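PDB 1S7G: NAD-dependent protein deacylase 2 from Archaeoglobus fulgidus, which removes acetyl groups from lysine residues of proteins in an NAD-dependent reaction and, by deacetylating the chromatin protein Alba, represses transcription. Local coordinates for residues A[20-25]-A[99-104]; A[24-29]-A[188-193]; A[213-218]-A[225-230]. All coordinates share one frame; numbering follows the deposited sequence.

How the contacts relate
All three contacts reach the six-stranded parallel sheet of the Rossmann-fold domain, and all three touch the same NAD. Contacts 1 and 2 start from the same part of the chain, share Ala24 and Gly25, and have centres about 7 Å apart. Strand 18-22 lies between strands 94-99 and 186-190, whose C-terminal ends lead into their second segments. Contact 3 comes later in the chain and joins strand 212-217 to the outermost strand 229-232. Its centre is about 12 Å from that of contact 2 and about 17 Å from that of contact 1. NAD is thus met by the C-terminal ends of four neighbouring strands, from 94-99 to 212-217, and the loops after them.

Contact 1 (A[20-25]-A[99-104]); sequences VFTGAG and TQNIDM. With NAD (nicotinamide-adenine-dinucleotide), chain L.
Thr22 and Thr99 meet through their side-chain hydroxyls where two parallel strands of the sirtuin Rossmann fold end and the NAD-binding loops begin. OG1 of Thr22 lies 2.8 Å from OG1 of Thr99 in a hydrogen bond. The two side chains are on the same face of the sheet and approach each other at a slant. With chi1 at -171°, opposite the backbone N, the Thr99 hydroxyl is turned to Thr22. Thr99 OG1 accepts a hydrogen bond from Asn101 N at 3.0 Å, which makes an ST turn. Thr22 OG1 has a further partner in His106.

The strand pairing ends with Gln100 N donating to Thr22 O at 3.2 Å, nearly in line with the carbonyl. Beyond it, the Asn101 amide comes alongside the backbone of Gly23. Its ND2 donates to Gly23 O at 3.1 Å. The oxygen lies in the amide plane, but the nitrogen sits above the plane of the Gly23 carbonyl. Replacing Asn101 with an alanine would probably leave Gly23 O without this donor and the Gly23-Ala24 backbone, which binds the NAD phosphate, less firmly fixed.

On the other face, Gln100 reaches the edge of the Phe21 ring. Ring and amide planes are 73° apart, and Phe21 CZ is 3.8 Å from Gln100 CD. The extended Gln100 chain carries NE2 past the ring to the cofactor, where it makes a weak hydrogen bond to NAD O5D. Gly23 CA lies close to NAD O2N, which accepts from Ala24 N at 2.8 Å.

Contact 2 (A[24-29]-A[188-193]); sequences AGISAE and MVVGSS. With NAD (nicotinamide-adenine-dinucleotide), chain L.
Gly25 and Gly191 bring their backbones together with a CA-CA distance of only 3.8 Å. One backbone hydrogen bond crosses here, from Gly25 N to Gly191 O at 2.8 Å. It is bent, with 138° at the hydrogen, and the donor is tilted from the carbonyl plane. The close approach depends on both glycines. A CB on Gly25 would clash with Gly191 CA and with NAD O4B, and one on Gly191 would clash with Gly25 C and Ile26 N. Gly191 also has a positive phi, which by itself favours glycine.

Between the two segments, apolar packing is confined to Ile26 and Val190. Ile26 CG1 lies 4.0 Å from Val190 CG1, and Ile26 CD1 touches the same methyl. Chi1 of -167° swings Ile26 CG1 away from its backbone N and onto Val190. Helix 80-90 packs against Ile26 and helix 235-250 against Val190.

Segment 24-29 is the 3-10 turn and loop after strand 18-22 of the Rossmann fold. Segment 188-193 is the end of the neighbouring strand 186-190 with the loop after it. The remaining polar contacts go to NAD. At the adenine end, Glu29 OE2 accepts from NAD N6A at 3.0 Å in a nearly straight bond. The same oxygen accepts from Gly236 N. At the diphosphate, Ser192 OG donates to NAD O1N at 2.9 Å, and Ser193 N donates to that oxygen as well. The other phosphate is held by Ser193 OG, 2.6 Å from NAD O1A.

Contact 3 (A[213-218]-A[225-230]); sequences MIIVNA and PIFDVK. With NAD (nicotinamide-adenine-dinucleotide), chain L.
Met213 O is gripped by two successive backbone N-H groups. Val229 N donates to it at 3.1 Å, and Asp228 N lies 2.8 Å from it in a weak, bent bond. Asp228 also holds the other end of the residue. Its OD1 accepts from Met213 N at 2.7 Å with an angle of 167° at the hydrogen. It uses the anti lone pair, the one turned away from OD2. Asp228 therefore bonds to both the N and the O of Met213.

From here strand 229-232 runs parallel to strand 212-217, as the outermost strand at this end of the Rossmann-fold sheet. Ile215 N continues the pairing by donating to Val229 O at 3.1 Å.

The Phe227 ring lies against the face of the sheet that carries Ile215. Ile215 CB sits over the ring centre, 3.7 Å from the centroid, in a CH-pi contact. The Ile215 CG2 methyl lies over the same face, close to Phe227 CG. The two side chains are at about a right angle. Met213 CB comes obliquely to the ring, 3.4 Å from Phe227 CD1. The Met213 chain bends at chi2 (-76°) and again at chi3, which brings its CE methyl back to Phe227 CE1. Val189 and Leu194 also pack on Phe227. At the far end of strand 212-217, Asn217 ND2 donates to the ribose oxygen NAD O3B at 2.8 Å.

Contact 1 (A[20-25]-A[99-104])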
loop_
_atom_site.group_PDB
_atom_site.type_symbol
_atom_site.label_atom_id
_atom_site.label_comp_id
_atom_site.label_asym_id
_atom_site.label_seq_id
_atom_site.Cartn_x
_atom_site.Cartn_y
_atom_site.Cartn_z
ATOM N N VAL A 20 -4.893 8.512 0.011
ATOM C CA VAL A 20 -5.689 9.310 0.937
ATOM C C VAL A 20 -5.479 8.824 2.372
ATOM O O VAL A 20 -5.658 7.641 2.663
ATOM C CB VAL A 20 -7.193 9.204 0.599
ATOM C CG1 VAL A 20 -7.999 10.086 1.524
ATOM C CG2 VAL A 20 -7.433 9.585 -0.851
ATOM N N PHE A 21 -5.083 9.727 3.263
ATOM C CA PHE A 21 -4.886 9.360 4.666
ATOM C C PHE A 21 -6.048 9.962 5.427
ATOM O O PHE A 21 -6.311 11.149 5.299
ATOM C CB PHE A 21 -3.580 9.937 5.218
ATOM C CG PHE A 21 -3.374 9.654 6.679
ATOM C CD1 PHE A 21 -2.697 8.509 7.089
ATOM C CD2 PHE A 21 -3.915 10.501 7.648
ATOM C CE1 PHE A 21 -2.564 8.207 8.441
ATOM C CE2 PHE A 21 -3.791 10.209 9.010
ATOM C CZ PHE A 21 -3.117 9.060 9.405
ATOM N N THR A 22 -6.737 9.159 6.228
ATOM C CA THR A 22 -7.887 9.663 6.969
ATOM C C THR A 22 -7.826 9.417 8.467
ATOM O O THR A 22 -7.285 8.417 8.923
ATOM C CB THR A 22 -9.206 9.063 6.424
ATOM O OG1 THR A 22 -9.259 7.659 6.709
ATOM C CG2 THR A 22 -9.288 9.258 4.925
ATOM N N GLY A 23 -8.381 10.357 9.222
ATOM C CA GLY A 23 -8.416 10.247 10.664
ATOM C C GLY A 23 -9.860 10.267 11.126
ATOM O O GLY A 23 -10.773 10.263 10.304
ATOM N N ALA A 24 -10.063 10.308 12.437
ATOM C CA ALA A 24 -11.400 10.309 13.027
ATOM C C ALA A 24 -12.329 11.379 12.477
ATOM O O ALA A 24 -13.551 11.214 12.490
ATOM C CB ALA A 24 -11.298 10.461 14.537
ATOM N N GLY A 25 -11.755 12.478 12.002
ATOM C CA GLY A 25 -12.573 13.550 11.473
ATOM C C GLY A 25 -13.382 13.203 10.235
ATOM O O GLY A 25 -14.377 13.865 9.955
ATOM N N THR A 99 -5.698 4.550 6.768
ATOM C CA THR A 99 -6.538 5.124 7.799
ATOM C C THR A 99 -6.171 4.709 9.198
ATOM O O THR A 99 -5.562 3.657 9.418
ATOM C CB THR A 99 -8.040 4.788 7.560
ATOM O OG1 THR A 99 -8.850 5.534 8.475
ATOM C CG2 THR A 99 -8.310 3.307 7.770
ATOM N N GLN A 100 -6.541 5.572 10.137
ATOM C CA GLN A 100 -6.322 5.333 11.547
ATOM C C GLN A 100 -7.636 4.907 12.177
ATOM O O GLN A 100 -7.670 4.512 13.334
ATOM C CB GLN A 100 -5.801 6.598 12.233
ATOM C CG GLN A 100 -4.293 6.702 12.154
ATOM C CD GLN A 100 -3.725 7.875 12.923
ATOM O OE1 GLN A 100 -2.508 7.981 13.081
ATOM N NE2 GLN A 100 -4.591 8.764 13.399
ATOM N N ASN A 101 -8.721 4.988 11.417
ATOM C CA ASN A 101 -10.023 4.595 11.953
ATOM C C ASN A 101 -10.192 3.079 11.981
ATOM O O ASN A 101 -9.602 2.362 11.176
ATOM C CB ASN A 101 -11.150 5.224 11.131
ATOM C CG ASN A 101 -11.030 6.727 11.056
ATOM O OD1 ASN A 101 -10.572 7.360 12.003
ATOM N ND2 ASN A 101 -11.450 7.311 9.937
ATOM N N ILE A 102 -11.006 2.604 12.911
ATOM C CA ILE A 102 -11.268 1.180 13.073
ATOM C C ILE A 102 -12.721 0.824 12.722
ATOM O O ILE A 102 -13.163 -0.297 12.961
ATOM C CB ILE A 102 -11.016 0.764 14.532
ATOM C CG1 ILE A 102 -12.013 1.487 15.442
ATOM C CG2 ILE A 102 -9.580 1.105 14.934
ATOM C CD1 ILE A 102 -11.806 1.243 16.930
ATOM N N ASP A 103 -13.454 1.773 12.144
ATOM C CA ASP A 103 -14.859 1.565 11.801
ATOM C C ASP A 103 -15.133 0.840 10.474
ATOM O O ASP A 103 -16.273 0.476 10.193
ATOM C CB ASP A 103 -15.582 2.918 11.811
ATOM C CG ASP A 103 -15.006 3.898 10.799
ATOM O OD1 ASP A 103 -15.249 5.115 10.952
ATOM O OD2 ASP A 103 -14.319 3.458 9.845
ATOM N N MET A 104 -14.097 0.641 9.663
ATOM C CA MET A 104 -14.234 -0.050 8.379
ATOM C C MET A 104 -15.216 0.604 7.421
ATOM O O MET A 104 -15.742 -0.053 6.520
ATOM C CB MET A 104 -14.672 -1.490 8.606
ATOM C CG MET A 104 -13.728 -2.285 9.469
ATOM S SD MET A 104 -14.370 -3.930 9.711
ATOM C CE MET A 104 -14.015 -4.673 8.039
HETATM P PA NAD L . -7.921 13.496 15.877
HETATM O O1A NAD L . -6.668 13.875 16.408
HETATM O O2A NAD L . -8.980 13.434 16.859
HETATM O O5B NAD L . -8.158 14.466 14.685
HETATM C C5B NAD L . -9.374 14.556 13.829
HETATM C C4B NAD L . -9.252 15.875 13.049
HETATM O O4B NAD L . -10.423 15.961 12.193
HETATM C C3B NAD L . -9.247 17.213 13.924
HETATM O O3B NAD L . -7.995 17.872 13.583
HETATM C C2B NAD L . -10.480 18.026 13.539
HETATM O O2B NAD L . -10.391 19.414 13.414
HETATM C C1B NAD L . -10.929 17.299 12.223
HETATM N N9A NAD L . -12.403 17.170 12.035
HETATM C C8A NAD L . -13.506 17.062 12.878
HETATM N N7A NAD L . -14.651 16.957 12.219
HETATM C C5A NAD L . -14.397 16.981 10.895
HETATM C C6A NAD L . -15.205 16.893 9.561
HETATM N N6A NAD L . -16.458 16.771 9.490
HETATM N N1A NAD L . -14.474 16.948 8.332
HETATM C C2A NAD L . -13.068 17.102 8.208
HETATM N N3A NAD L . -12.273 17.192 9.439
HETATM C C4A NAD L . -12.962 17.121 10.748
HETATM O O3 NAD L . -7.870 12.143 15.143
HETATM P PN NAD L . -6.776 11.419 14.337
HETATM O O1N NAD L . -6.088 12.403 13.585
HETATM O O2N NAD L . -7.507 10.336 13.636
HETATM O O5D NAD L . -5.736 10.891 15.546
HETATM C C5D NAD L . -6.227 9.865 16.451
HETATM C C4D NAD L . -5.206 9.153 17.300
HETATM O O4D NAD L . -4.089 10.026 17.815
HETATM C C3D NAD L . -5.865 8.506 18.573
HETATM O O3D NAD L . -5.365 7.133 18.787
HETATM C C2D NAD L . -5.545 9.536 19.776
HETATM O O2D NAD L . -5.496 8.957 21.104
HETATM C C1D NAD L . -4.185 10.256 19.297
HETATM N N1N NAD L . -4.132 11.760 19.583
HETATM C C2N NAD L . -3.296 12.169 20.780
HETATM C C3N NAD L . -3.127 13.557 21.119
HETATM C C7N NAD L . -2.325 14.016 22.345
HETATM O O7N NAD L . -2.062 15.287 22.500
HETATM N N7N NAD L . -1.968 13.071 23.271
HETATM C C4N NAD L . -3.836 14.665 20.211
HETATM C C5N NAD L . -4.703 14.260 18.996
HETATM C C6N NAD L . -4.833 12.800 18.705
#

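Contact 2 (A[24-29]-A[188-193])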
loop_
_atom_site.group_PDB
_atom_site.type_symbol
_atom_site.label_atom_id
_atom_site.label_comp_id
_atom_site.label_asym_id
_atom_site.label_seq_id
_atom_site.Cartn_x
_atom_site.Cartn_y
_atom_site.Cartn_z
ATOM N N ALA A 24 -10.063 10.308 12.437
ATOM C CA ALA A 24 -11.400 10.309 13.027
ATOM C C ALA A 24 -12.329 11.379 12.477
ATOM O O ALA A 24 -13.551 11.214 12.490
ATOM C CB ALA A 24 -11.298 10.461 14.537
ATOM N N GLY A 25 -11.755 12.478 12.002
ATOM C CA GLY A 25 -12.573 13.550 11.473
ATOM C C GLY A 25 -13.382 13.203 10.235
ATOM O O GLY A 25 -14.377 13.865 9.955
ATOM N N ILE A 26 -12.983 12.183 9.482
ATOM C CA ILE A 26 -13.744 11.852 8.281
ATOM C C ILE A 26 -15.029 11.112 8.595
ATOM O O ILE A 26 -15.950 11.084 7.774
ATOM C CB ILE A 26 -12.950 10.988 7.284
ATOM C CG1 ILE A 26 -13.690 10.972 5.940
ATOM C CG2 ILE A 26 -12.820 9.556 7.803
ATOM C CD1 ILE A 26 -13.003 10.197 4.853
ATOM N N SER A 27 -15.090 10.507 9.778
ATOM C CA SER A 27 -16.269 9.753 10.192
ATOM C C SER A 27 -17.151 10.541 11.157
ATOM O O SER A 27 -18.121 10.012 11.698
ATOM C CB SER A 27 -15.846 8.428 10.840
ATOM O OG SER A 27 -15.170 7.596 9.907
ATOM N N ALA A 28 -16.810 11.807 11.371
ATOM C CA ALA A 28 -17.585 12.654 12.267
ATOM C C ALA A 28 -18.995 12.862 11.720
ATOM O O ALA A 28 -19.951 12.996 12.484
ATOM C CB ALA A 28 -16.890 14.000 12.447
ATOM N N GLU A 29 -19.115 12.885 10.394
ATOM C CA GLU A 29 -20.409 13.077 9.742
ATOM C C GLU A 29 -21.180 11.775 9.561
ATOM O O GLU A 29 -22.218 11.748 8.901
ATOM C CB GLU A 29 -20.222 13.771 8.389
ATOM C CG GLU A 29 -19.759 15.217 8.517
ATOM C CD GLU A 29 -19.321 15.810 7.194
ATOM O OE1 GLU A 29 -20.173 15.934 6.285
ATOM O OE2 GLU A 29 -18.123 16.149 7.063
ATOM N N MET A 188 -3.266 13.059 -0.052
ATOM C CA MET A 188 -4.313 13.878 0.559
ATOM C C MET A 188 -4.725 13.424 1.961
ATOM O O MET A 188 -5.020 12.256 2.184
ATOM C CB MET A 188 -5.548 13.907 -0.361
ATOM C CG MET A 188 -6.749 14.679 0.186
ATOM S SD MET A 188 -8.011 15.014 -1.095
ATOM C CE MET A 188 -9.003 13.502 -1.046
ATOM N N VAL A 189 -4.742 14.363 2.898
ATOM C CA VAL A 189 -5.135 14.079 4.273
ATOM C C VAL A 189 -6.560 14.575 4.490
ATOM O O VAL A 189 -6.907 15.683 4.083
ATOM C CB VAL A 189 -4.207 14.785 5.287
ATOM C CG1 VAL A 189 -4.747 14.612 6.687
ATOM C CG2 VAL A 189 -2.793 14.211 5.204
ATOM N N VAL A 190 -7.386 13.755 5.128
ATOM C CA VAL A 190 -8.771 14.136 5.384
ATOM C C VAL A 190 -9.158 13.810 6.816
ATOM O O VAL A 190 -9.148 12.655 7.214
ATOM C CB VAL A 190 -9.754 13.393 4.434
ATOM C CG1 VAL A 190 -11.172 13.851 4.692
ATOM C CG2 VAL A 190 -9.377 13.644 2.973
ATOM N N GLY A 191 -9.492 14.837 7.588
ATOM C CA GLY A 191 -9.910 14.627 8.962
ATOM C C GLY A 191 -8.927 14.025 9.958
ATOM O O GLY A 191 -9.297 13.143 10.734
ATOM N N SER A 192 -7.681 14.483 9.942
ATOM C CA SER A 192 -6.685 14.002 10.899
ATOM C C SER A 192 -5.897 15.194 11.427
ATOM O O SER A 192 -5.534 16.083 10.658
ATOM C CB SER A 192 -5.711 13.023 10.244
ATOM O OG SER A 192 -4.647 12.725 11.132
ATOM N N SER A 193 -5.627 15.210 12.727
ATOM C CA SER A 193 -4.872 16.311 13.313
ATOM C C SER A 193 -3.363 16.147 13.078
ATOM O O SER A 193 -2.587 17.073 13.337
ATOM C CB SER A 193 -5.157 16.410 14.816
ATOM O OG SER A 193 -4.678 15.258 15.496
HETATM P PA NAD L . -7.921 13.496 15.877
HETATM O O1A NAD L . -6.668 13.875 16.408
HETATM O O2A NAD L . -8.980 13.434 16.859
HETATM O O5B NAD L . -8.158 14.466 14.685
HETATM C C5B NAD L . -9.374 14.556 13.829
HETATM C C4B NAD L . -9.252 15.875 13.049
HETATM O O4B NAD L . -10.423 15.961 12.193
HETATM C C3B NAD L . -9.247 17.213 13.924
HETATM O O3B NAD L . -7.995 17.872 13.583
HETATM C C2B NAD L . -10.480 18.026 13.539
HETATM O O2B NAD L . -10.391 19.414 13.414
HETATM C C1B NAD L . -10.929 17.299 12.223
HETATM N N9A NAD L . -12.403 17.170 12.035
HETATM C C8A NAD L . -13.506 17.062 12.878
HETATM N N7A NAD L . -14.651 16.957 12.219
HETATM C C5A NAD L . -14.397 16.981 10.895
HETATM C C6A NAD L . -15.205 16.893 9.561
HETATM N N6A NAD L . -16.458 16.771 9.490
HETATM N N1A NAD L . -14.474 16.948 8.332
HETATM C C2A NAD L . -13.068 17.102 8.208
HETATM N N3A NAD L . -12.273 17.192 9.439
HETATM C C4A NAD L . -12.962 17.121 10.748
HETATM O O3 NAD L . -7.870 12.143 15.143
HETATM P PN NAD L . -6.776 11.419 14.337
HETATM O O1N NAD L . -6.088 12.403 13.585
HETATM O O2N NAD L . -7.507 10.336 13.636
HETATM O O5D NAD L . -5.736 10.891 15.546
HETATM C C5D NAD L . -6.227 9.865 16.451
HETATM C C4D NAD L . -5.206 9.153 17.300
HETATM O O4D NAD L . -4.089 10.026 17.815
HETATM C C3D NAD L . -5.865 8.506 18.573
HETATM O O3D NAD L . -5.365 7.133 18.787
HETATM C C2D NAD L . -5.545 9.536 19.776
HETATM O O2D NAD L . -5.496 8.957 21.104
HETATM C C1D NAD L . -4.185 10.256 19.297
HETATM N N1N NAD L . -4.132 11.760 19.583
HETATM C C2N NAD L . -3.296 12.169 20.780
HETATM C C3N NAD L . -3.127 13.557 21.119
HETATM C C7N NAD L . -2.325 14.016 22.345
HETATM O O7N NAD L . -2.062 15.287 22.500
HETATM N N7N NAD L . -1.968 13.071 23.271
HETATM C C4N NAD L . -3.836 14.665 20.211
HETATM C C5N NAD L . -4.703 14.260 18.996
HETATM C C6N NAD L . -4.833 12.800 18.705
#

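Contact 3 (A[213-218]-A[225-230])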
loop_
_atom_site.group_PDB
_atom_site.type_symbol
_atom_site.label_atom_id
_atom_site.label_comp_id
_atom_site.label_asym_id
_atom_site.label_seq_id
_atom_site.Cartn_x
_atom_site.Cartn_y
_atom_site.Cartn_z
ATOM N N MET A 213 0.662 17.761 -2.194
ATOM C CA MET A 213 0.010 17.584 -0.904
ATOM C C MET A 213 -1.286 18.359 -0.729
ATOM O O MET A 213 -1.330 19.572 -0.936
ATOM C CB MET A 213 0.977 17.994 0.201
ATOM C CG MET A 213 2.392 17.494 0.014
ATOM S SD MET A 213 2.528 15.755 0.396
ATOM C CE MET A 213 1.929 15.724 2.075
ATOM N N ILE A 214 -2.331 17.654 -0.308
ATOM C CA ILE A 214 -3.632 18.268 -0.081
ATOM C C ILE A 214 -4.138 17.893 1.311
ATOM O O ILE A 214 -3.952 16.763 1.757
ATOM C CB ILE A 214 -4.666 17.737 -1.077
ATOM C CG1 ILE A 214 -4.190 17.969 -2.507
ATOM C CG2 ILE A 214 -6.018 18.371 -0.804
ATOM C CD1 ILE A 214 -5.010 17.218 -3.533
ATOM N N ILE A 215 -4.771 18.830 2.004
ATOM C CA ILE A 215 -5.333 18.510 3.305
ATOM C C ILE A 215 -6.706 19.159 3.436
ATOM O O ILE A 215 -6.902 20.305 3.035
ATOM C CB ILE A 215 -4.426 18.958 4.489
ATOM C CG1 ILE A 215 -5.067 18.529 5.813
ATOM C CG2 ILE A 215 -4.225 20.461 4.484
ATOM C CD1 ILE A 215 -4.142 18.648 7.020
ATOM N N VAL A 216 -7.653 18.389 3.966
ATOM C CA VAL A 216 -9.017 18.836 4.192
ATOM C C VAL A 216 -9.281 18.521 5.651
ATOM O O VAL A 216 -9.327 17.355 6.047
ATOM C CB VAL A 216 -10.034 18.056 3.326
ATOM C CG1 VAL A 216 -11.440 18.470 3.700
ATOM C CG2 VAL A 216 -9.777 18.307 1.842
ATOM N N ASN A 217 -9.447 19.563 6.450
ATOM C CA ASN A 217 -9.669 19.388 7.867
ATOM C C ASN A 217 -10.533 20.516 8.413
ATOM O O ASN A 217 -10.573 21.604 7.845
ATOM C CB ASN A 217 -8.321 19.376 8.573
ATOM C CG ASN A 217 -8.255 18.352 9.671
ATOM O OD1 ASN A 217 -8.423 17.154 9.431
ATOM N ND2 ASN A 217 -8.011 18.814 10.894
ATOM N N ALA A 218 -11.225 20.252 9.515
ATOM C CA ALA A 218 -12.078 21.263 10.132
ATOM C C ALA A 218 -11.223 22.338 10.791
ATOM O O ALA A 218 -11.663 23.470 10.979
ATOM C CB ALA A 218 -12.981 20.621 11.167
ATOM N N PRO A 225 1.847 23.987 6.760
ATOM C CA PRO A 225 2.819 24.655 5.884
ATOM C C PRO A 225 3.363 23.863 4.691
ATOM O O PRO A 225 3.756 24.458 3.690
ATOM C CB PRO A 225 3.937 25.057 6.849
ATOM C CG PRO A 225 3.192 25.301 8.131
ATOM C CD PRO A 225 2.236 24.134 8.176
ATOM N N ILE A 226 3.406 22.537 4.779
ATOM C CA ILE A 226 3.944 21.754 3.663
ATOM C C ILE A 226 2.904 21.357 2.614
ATOM O O ILE A 226 3.237 20.754 1.596
ATOM C CB ILE A 226 4.634 20.465 4.152
ATOM C CG1 ILE A 226 3.603 19.519 4.782
ATOM C CG2 ILE A 226 5.733 20.813 5.153
ATOM C CD1 ILE A 226 4.164 18.148 5.127
ATOM N N PHE A 227 1.646 21.706 2.849
ATOM C CA PHE A 227 0.597 21.338 1.902
ATOM C C PHE A 227 0.413 22.333 0.753
ATOM O O PHE A 227 0.364 23.547 0.971
ATOM C CB PHE A 227 -0.718 21.137 2.662
ATOM C CG PHE A 227 -0.761 19.856 3.460
ATOM C CD1 PHE A 227 -1.097 18.650 2.844
ATOM C CD2 PHE A 227 -0.407 19.843 4.806
ATOM C CE1 PHE A 227 -1.074 17.450 3.558
ATOM C CE2 PHE A 227 -0.381 18.644 5.528
ATOM C CZ PHE A 227 -0.714 17.446 4.900
ATOM N N ASP A 228 0.326 21.815 -0.473
ATOM C CA ASP A 228 0.135 22.674 -1.641
ATOM C C ASP A 228 -1.251 23.303 -1.592
ATOM O O ASP A 228 -1.441 24.435 -2.022
ATOM C CB ASP A 228 0.313 21.884 -2.934
ATOM C CG ASP A 228 1.704 21.307 -3.067
ATOM O OD1 ASP A 228 1.885 20.098 -2.801
ATOM O OD2 ASP A 228 2.627 22.070 -3.429
ATOM N N VAL A 229 -2.215 22.560 -1.061
ATOM C CA VAL A 229 -3.577 23.060 -0.916
ATOM C C VAL A 229 -4.065 22.692 0.476
ATOM O O VAL A 229 -3.831 21.583 0.958
ATOM C CB VAL A 229 -4.551 22.448 -1.950
ATOM C CG1 VAL A 229 -5.958 23.004 -1.725
ATOM C CG2 VAL A 229 -4.087 22.759 -3.355
ATOM N N LYS A 230 -4.730 23.634 1.127
ATOM C CA LYS A 230 -5.258 23.415 2.461
ATOM C C LYS A 230 -6.684 23.941 2.455
ATOM O O LYS A 230 -6.941 25.075 2.046
ATOM C CB LYS A 230 -4.401 24.149 3.495
ATOM C CG LYS A 230 -4.273 25.637 3.260
ATOM C CD LYS A 230 -3.053 26.221 3.966
ATOM C CE LYS A 230 -3.072 25.932 5.458
ATOM N NZ LYS A 230 -1.948 26.623 6.151
HETATM P PA NAD L . -7.921 13.496 15.877
HETATM O O1A NAD L . -6.668 13.875 16.408
HETATM O O2A NAD L . -8.980 13.434 16.859
HETATM O O5B NAD L . -8.158 14.466 14.685
HETATM C C5B NAD L . -9.374 14.556 13.829
HETATM C C4B NAD L . -9.252 15.875 13.049
HETATM O O4B NAD L . -10.423 15.961 12.193
HETATM C C3B NAD L . -9.247 17.213 13.924
HETATM O O3B NAD L . -7.995 17.872 13.583
HETATM C C2B NAD L . -10.480 18.026 13.539
HETATM O O2B NAD L . -10.391 19.414 13.414
HETATM C C1B NAD L . -10.929 17.299 12.223
HETATM N N9A NAD L . -12.403 17.170 12.035
HETATM C C8A NAD L . -13.506 17.062 12.878
HETATM N N7A NAD L . -14.651 16.957 12.219
HETATM C C5A NAD L . -14.397 16.981 10.895
HETATM C C6A NAD L . -15.205 16.893 9.561
HETATM N N6A NAD L . -16.458 16.771 9.490
HETATM N N1A NAD L . -14.474 16.948 8.332
HETATM C C2A NAD L . -13.068 17.102 8.208
HETATM N N3A NAD L . -12.273 17.192 9.439
HETATM C C4A NAD L . -12.962 17.121 10.748
HETATM O O3 NAD L . -7.870 12.143 15.143
HETATM P PN NAD L . -6.776 11.419 14.337
HETATM O O1N NAD L . -6.088 12.403 13.585
HETATM O O2N NAD L . -7.507 10.336 13.636
HETATM O O5D NAD L . -5.736 10.891 15.546
HETATM C C5D NAD L . -6.227 9.865 16.451
HETATM C C4D NAD L . -5.206 9.153 17.300
HETATM O O4D NAD L . -4.089 10.026 17.815
HETATM C C3D NAD L . -5.865 8.506 18.573
HETATM O O3D NAD L . -5.365 7.133 18.787
HETATM C C2D NAD L . -5.545 9.536 19.776
HETATM O O2D NAD L . -5.496 8.957 21.104
HETATM C C1D NAD L . -4.185 10.256 19.297
HETATM N N1N NAD L . -4.132 11.760 19.583
HETATM C C2N NAD L . -3.296 12.169 20.780
HETATM C C3N NAD L . -3.127 13.557 21.119
HETATM C C7N NAD L . -2.325 14.016 22.345
HETATM O O7N NAD L . -2.062 15.287 22.500
HETATM N N7N NAD L . -1.968 13.071 23.271
HETATM C C4N NAD L . -3.836 14.665 20.211
HETATM C C5N NAD L . -4.703 14.260 18.996
HETATM C C6N NAD L . -4.833 12.800 18.705
#